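Programmed cell death 6-interacting protein (Homo sapiens, PDB 5WA1) acts in endocytosis, multivesicular body biogenesis, membrane repair and cytokinesis, its Bro1 domain interacting with the ESCRT-III proteins CHMP4A, CHMP4B and CHMP4C. Local coordinates at residues D80-Y93 and V144-E158. Sequence-based numbering, arbitrary orientation.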
loop_
_atom_site.group_PDB
_atom_site.type_symbol
_atom_site.label_atom_id
_atom_site.label_comp_id
_atom_site.label_asym_id
_atom_site.label_seq_id
_atom_site.Cartn_x
_atom_site.Cartn_y
_atom_site.Cartn_z
ATOM N N ASP A 80 3.287 6.724 -17.159
ATOM C CA ASP A 80 1.858 6.425 -17.074
ATOM C C ASP A 80 1.220 5.864 -15.805
ATOM O O ASP A 80 0.926 4.668 -15.726
ATOM C CB ASP A 80 1.468 5.413 -18.154
ATOM C CG ASP A 80 0.304 5.879 -18.999
ATOM O OD1 ASP A 80 -0.465 6.741 -18.527
ATOM O OD2 ASP A 80 0.155 5.375 -20.133
ATOM N N LYS A 81 0.984 6.721 -14.816
ATOM C CA LYS A 81 0.209 6.355 -13.627
ATOM C C LYS A 81 -1.293 6.170 -13.798
ATOM O O LYS A 81 -2.095 6.691 -13.021
ATOM C CB LYS A 81 0.502 7.363 -12.522
ATOM C CG LYS A 81 1.941 7.378 -12.046
ATOM C CD LYS A 81 2.085 8.276 -10.836
ATOM C CE LYS A 81 3.455 8.927 -10.794
ATOM N NZ LYS A 81 3.769 9.639 -12.065
ATOM N N HIS A 82 -1.695 5.429 -14.827
ATOM C CA HIS A 82 -3.100 5.139 -15.066
ATOM C C HIS A 82 -3.283 3.628 -15.146
ATOM O O HIS A 82 -2.320 2.854 -15.092
ATOM C CB HIS A 82 -3.617 5.852 -16.332
ATOM C CG HIS A 82 -3.520 5.043 -17.590
ATOM N ND1 HIS A 82 -2.318 4.646 -18.135
ATOM C CD2 HIS A 82 -4.481 4.587 -18.430
ATOM C CE1 HIS A 82 -2.543 3.967 -19.245
ATOM N NE2 HIS A 82 -3.847 3.917 -19.446
ATOM N N GLU A 83 -4.547 3.213 -15.259
ATOM C CA GLU A 83 -4.884 1.797 -15.157
ATOM C C GLU A 83 -4.303 0.982 -16.307
ATOM O O GLU A 83 -3.977 -0.197 -16.121
ATOM C CB GLU A 83 -6.403 1.631 -15.097
ATOM C CG GLU A 83 -6.871 0.218 -14.787
ATOM C CD GLU A 83 -8.383 0.095 -14.774
ATOM O OE1 GLU A 83 -9.070 1.116 -14.998
ATOM O OE2 GLU A 83 -8.889 -1.025 -14.543
ATOM N N GLY A 84 -4.169 1.581 -17.495
ATOM C CA GLY A 84 -3.593 0.856 -18.620
ATOM C C GLY A 84 -2.176 0.384 -18.349
ATOM O O GLY A 84 -1.826 -0.759 -18.651
ATOM N N ALA A 85 -1.347 1.251 -17.761
ATOM C CA ALA A 85 0.001 0.830 -17.391
ATOM C C ALA A 85 -0.031 -0.230 -16.297
ATOM O O ALA A 85 0.761 -1.180 -16.329
ATOM C CB ALA A 85 0.829 2.033 -16.945
ATOM N N LEU A 86 -0.932 -0.085 -15.317
ATOM C CA LEU A 86 -1.033 -1.094 -14.265
ATOM C C LEU A 86 -1.529 -2.419 -14.833
ATOM O O LEU A 86 -0.979 -3.481 -14.524
ATOM C CB LEU A 86 -1.955 -0.612 -13.134
ATOM C CG LEU A 86 -2.109 -1.626 -11.994
ATOM C CD1 LEU A 86 -0.750 -1.986 -11.407
ATOM C CD2 LEU A 86 -3.036 -1.117 -10.887
ATOM N N GLU A 87 -2.571 -2.376 -15.669
ATOM C CA GLU A 87 -3.064 -3.608 -16.280
ATOM C C GLU A 87 -1.994 -4.283 -17.125
ATOM O O GLU A 87 -1.936 -5.517 -17.176
ATOM C CB GLU A 87 -4.312 -3.325 -17.121
ATOM C CG GLU A 87 -5.581 -3.142 -16.295
ATOM C CD GLU A 87 -5.943 -4.384 -15.491
ATOM O OE1 GLU A 87 -5.710 -5.509 -15.988
ATOM O OE2 GLU A 87 -6.452 -4.234 -14.358
ATOM N N THR A 88 -1.135 -3.501 -17.788
ATOM C CA THR A 88 -0.032 -4.101 -18.534
ATOM C C THR A 88 0.942 -4.809 -17.599
ATOM O O THR A 88 1.377 -5.936 -17.872
ATOM C CB THR A 88 0.688 -3.037 -19.359
ATOM O OG1 THR A 88 -0.236 -2.444 -20.279
ATOM C CG2 THR A 88 1.842 -3.662 -20.138
ATOM N N LEU A 89 1.289 -4.166 -16.482
ATOM C CA LEU A 89 2.102 -4.830 -15.470
ATOM C C LEU A 89 1.404 -6.074 -14.940
ATOM O O LEU A 89 2.015 -7.144 -14.833
ATOM C CB LEU A 89 2.404 -3.862 -14.323
ATOM C CG LEU A 89 3.808 -3.275 -14.325
ATOM C CD1 LEU A 89 3.939 -2.225 -13.241
ATOM C CD2 LEU A 89 4.841 -4.384 -14.146
ATOM N N LEU A 90 0.126 -5.938 -14.569
ATOM C CA LEU A 90 -0.627 -7.079 -14.057
ATOM C C LEU A 90 -0.665 -8.206 -15.076
ATOM O O LEU A 90 -0.474 -9.380 -14.731
ATOM C CB LEU A 90 -2.045 -6.653 -13.697
ATOM C CG LEU A 90 -2.143 -5.624 -12.574
ATOM C CD1 LEU A 90 -3.594 -5.247 -12.350
ATOM C CD2 LEU A 90 -1.510 -6.167 -11.310
ATOM N N ARG A 91 -0.913 -7.867 -16.342
ATOM C CA ARG A 91 -0.943 -8.882 -17.386
ATOM C C ARG A 91 0.402 -9.586 -17.505
ATOM O O ARG A 91 0.458 -10.814 -17.650
ATOM C CB ARG A 91 -1.341 -8.252 -18.721
ATOM C CG ARG A 91 -1.375 -9.256 -19.868
ATOM C CD ARG A 91 -1.459 -8.581 -21.231
ATOM N NE ARG A 91 -1.173 -9.528 -22.307
ATOM C CZ ARG A 91 -1.001 -9.193 -23.581
ATOM N NH1 ARG A 91 -1.091 -7.923 -23.957
ATOM N NH2 ARG A 91 -0.737 -10.131 -24.482
ATOM N N TYR A 92 1.500 -8.829 -17.438
ATOM C CA TYR A 92 2.810 -9.458 -17.572
ATOM C C TYR A 92 3.116 -10.358 -16.377
ATOM O O TYR A 92 3.751 -11.405 -16.545
ATOM C CB TYR A 92 3.891 -8.389 -17.762
ATOM C CG TYR A 92 5.297 -8.936 -17.844
ATOM C CD1 TYR A 92 5.687 -9.749 -18.906
ATOM C CD2 TYR A 92 6.235 -8.648 -16.858
ATOM C CE1 TYR A 92 6.970 -10.259 -18.983
ATOM C CE2 TYR A 92 7.527 -9.158 -16.926
ATOM C CZ TYR A 92 7.887 -9.962 -17.991
ATOM O OH TYR A 92 9.161 -10.474 -18.072
ATOM N N TYR A 93 2.654 -9.992 -15.176
ATOM C CA TYR A 93 2.806 -10.889 -14.033
ATOM C C TYR A 93 2.019 -12.177 -14.231
ATOM O O TYR A 93 2.526 -13.270 -13.951
ATOM C CB TYR A 93 2.365 -10.196 -12.738
ATOM C CG TYR A 93 2.528 -11.077 -11.524
ATOM C CD1 TYR A 93 3.772 -11.258 -10.939
ATOM C CD2 TYR A 93 1.438 -11.741 -10.968
ATOM C CE1 TYR A 93 3.931 -12.067 -9.828
ATOM C CE2 TYR A 93 1.586 -12.551 -9.851
ATOM C CZ TYR A 93 2.834 -12.710 -9.288
ATOM O OH TYR A 93 2.991 -13.517 -8.182
ATOM N N VAL A 144 8.555 -7.947 -10.648
ATOM C CA VAL A 144 7.384 -7.468 -11.374
ATOM C C VAL A 144 6.221 -7.239 -10.415
ATOM O O VAL A 144 5.524 -6.220 -10.498
ATOM C CB VAL A 144 7.023 -8.446 -12.508
ATOM C CG1 VAL A 144 5.620 -8.183 -13.020
ATOM C CG2 VAL A 144 8.015 -8.298 -13.624
ATOM N N LEU A 145 6.001 -8.165 -9.479
ATOM C CA LEU A 145 4.918 -7.959 -8.521
ATOM C C LEU A 145 5.193 -6.756 -7.627
ATOM O O LEU A 145 4.255 -6.062 -7.220
ATOM C CB LEU A 145 4.699 -9.214 -7.672
ATOM C CG LEU A 145 3.495 -9.114 -6.721
ATOM C CD1 LEU A 145 2.237 -8.729 -7.494
ATOM C CD2 LEU A 145 3.290 -10.412 -5.935
ATOM N N PHE A 146 6.466 -6.494 -7.318
ATOM C CA PHE A 146 6.826 -5.282 -6.589
ATOM C C PHE A 146 6.366 -4.038 -7.334
ATOM O O PHE A 146 5.819 -3.108 -6.734
ATOM C CB PHE A 146 8.343 -5.237 -6.372
ATOM C CG PHE A 146 8.802 -4.098 -5.488
ATOM C CD1 PHE A 146 9.020 -2.831 -6.015
ATOM C CD2 PHE A 146 9.023 -4.306 -4.135
ATOM C CE1 PHE A 146 9.431 -1.788 -5.202
ATOM C CE2 PHE A 146 9.449 -3.270 -3.312
ATOM C CZ PHE A 146 9.653 -2.010 -3.847
ATOM N N ASN A 147 6.605 -3.995 -8.645
ATOM C CA ASN A 147 6.227 -2.817 -9.417
ATOM C C ASN A 147 4.718 -2.710 -9.577
ATOM O O ASN A 147 4.197 -1.597 -9.661
ATOM C CB ASN A 147 6.930 -2.830 -10.782
ATOM C CG ASN A 147 8.379 -2.376 -10.687
ATOM O OD1 ASN A 147 8.924 -2.275 -9.591
ATOM N ND2 ASN A 147 9.004 -2.097 -11.828
ATOM N N CYS A 148 4.001 -3.840 -9.635
ATOM C CA CYS A 148 2.541 -3.768 -9.603
ATOM C C CYS A 148 2.079 -3.069 -8.333
ATOM O O CYS A 148 1.270 -2.132 -8.377
ATOM C CB CYS A 148 1.923 -5.163 -9.674
ATOM S SG CYS A 148 2.250 -6.092 -11.196
ATOM N N ALA A 149 2.592 -3.521 -7.188
ATOM C CA ALA A 149 2.228 -2.912 -5.910
ATOM C C ALA A 149 2.645 -1.447 -5.856
ATOM O O ALA A 149 1.869 -0.585 -5.423
ATOM C CB ALA A 149 2.870 -3.700 -4.767
ATOM N N ALA A 150 3.871 -1.146 -6.297
ATOM C CA ALA A 150 4.373 0.224 -6.259
ATOM C C ALA A 150 3.547 1.140 -7.153
ATOM O O ALA A 150 3.157 2.242 -6.746
ATOM C CB ALA A 150 5.847 0.246 -6.682
ATOM N N LEU A 151 3.286 0.715 -8.393
ATOM C CA LEU A 151 2.474 1.545 -9.274
ATOM C C LEU A 151 1.059 1.705 -8.725
ATOM O O LEU A 151 0.484 2.799 -8.785
ATOM C CB LEU A 151 2.469 0.961 -10.696
ATOM C CG LEU A 151 1.700 1.788 -11.731
ATOM C CD1 LEU A 151 2.302 3.176 -11.865
ATOM C CD2 LEU A 151 1.633 1.108 -13.101
ATOM N N ALA A 152 0.499 0.642 -8.139
ATOM C CA ALA A 152 -0.814 0.760 -7.507
ATOM C C ALA A 152 -0.790 1.767 -6.361
ATOM O O ALA A 152 -1.747 2.530 -6.174
ATOM C CB ALA A 152 -1.285 -0.601 -6.996
ATOM N N SER A 153 0.295 1.778 -5.575
ATOM C CA SER A 153 0.402 2.757 -4.494
ATOM C C SER A 153 0.486 4.172 -5.046
ATOM O O SER A 153 -0.050 5.106 -4.440
ATOM C CB SER A 153 1.623 2.458 -3.613
ATOM O OG SER A 153 2.822 2.966 -4.199
ATOM N N GLN A 154 1.136 4.349 -6.200
ATOM C CA GLN A 154 1.231 5.680 -6.787
ATOM C C GLN A 154 -0.107 6.137 -7.347
ATOM O O GLN A 154 -0.473 7.313 -7.216
ATOM C CB GLN A 154 2.301 5.702 -7.878
ATOM C CG GLN A 154 3.712 5.432 -7.353
ATOM C CD GLN A 154 4.761 5.634 -8.430
ATOM O OE1 GLN A 154 4.570 6.433 -9.341
ATOM N NE2 GLN A 154 5.870 4.899 -8.339
ATOM N N ILE A 155 -0.847 5.228 -7.985
ATOM C CA ILE A 155 -2.175 5.562 -8.487
ATOM C C ILE A 155 -3.104 5.915 -7.330
ATOM O O ILE A 155 -3.879 6.877 -7.402
ATOM C CB ILE A 155 -2.730 4.399 -9.332
ATOM C CG1 ILE A 155 -1.895 4.226 -10.603
ATOM C CG2 ILE A 155 -4.208 4.623 -9.645
ATOM C CD1 ILE A 155 -2.181 2.938 -11.395
ATOM N N ALA A 156 -3.036 5.145 -6.245
ATOM C CA ALA A 156 -3.885 5.424 -5.088
ATOM C C ALA A 156 -3.561 6.781 -4.479
ATOM O O ALA A 156 -4.470 7.556 -4.137
ATOM C CB ALA A 156 -3.719 4.321 -4.045
ATOM N N ALA A 157 -2.269 7.086 -4.339
ATOM C CA ALA A 157 -1.848 8.351 -3.749
ATOM C C ALA A 157 -2.231 9.552 -4.604
ATOM O O ALA A 157 -2.271 10.674 -4.088
ATOM C CB ALA A 157 -0.337 8.331 -3.508
ATOM N N GLU A 158 -2.519 9.351 -5.888
ATOM C CA GLU A 158 -2.892 10.443 -6.779
ATOM C C GLU A 158 -4.385 10.722 -6.795
ATOM O O GLU A 158 -4.816 11.659 -7.474
ATOM C CB GLU A 158 -2.430 10.144 -8.209
ATOM C CG GLU A 158 -1.100 10.762 -8.561
ATOM C CD GLU A 158 -0.599 10.321 -9.918
ATOM O OE1 GLU A 158 0.422 10.872 -10.374
ATOM O OE2 GLU A 158 -1.223 9.422 -10.526
#
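Leu86 and Leu89 each enter a four-residue hole on helix 144-157, Leu86 among Cys148, Leu151, Ala152 and Ile155, Leu89 among Val144, Asn147, Cys148 and Leu151. Cys148 and Leu151 are common to both holes; the Leu151 CD2 methyl lies against the backbone, 3.6 Å from Leu86 N, and meets Leu89 CD1 at 4.1 Å. Cys148, with SG anti to its carbonyl carbon (chi1 -63°), turns its sulfur 3.8 Å from Leu90 CD2. Farther along, Val144 CG2 meets the Tyr92 ring at its edge, 3.4 Å from CE2, while CG1 packs between Tyr93 CB and Leu89 CD2. Leu145 puts CD1 over one face of the Tyr93 ring. The Tyr92 hydroxyl is hydrogen-bonded to Glu140, one turn before Val144.

Toward solvent the contact rests on Lys81, exposed and poorly ordered. Its chain, bent at chi3 and chi4, crosses Glu158 at about a right angle; the salt bridge from Lys81 NZ to Glu158 OE1 is long, 3.9 Å. Lys81 CE approaches Gln154 OE1 to 3.1 Å, a carbon-to-oxygen contact; Gln154 NE2 is hydrogen-bonded to Val28 O. No hydrogen bond joins the segments. The axes of helices 83-93 and 144-157 approach to 9.3 Å, with N-to-C directions 158° apart: a near-antiparallel, knobs-into-holes pair within the largely helical Bro1 domain.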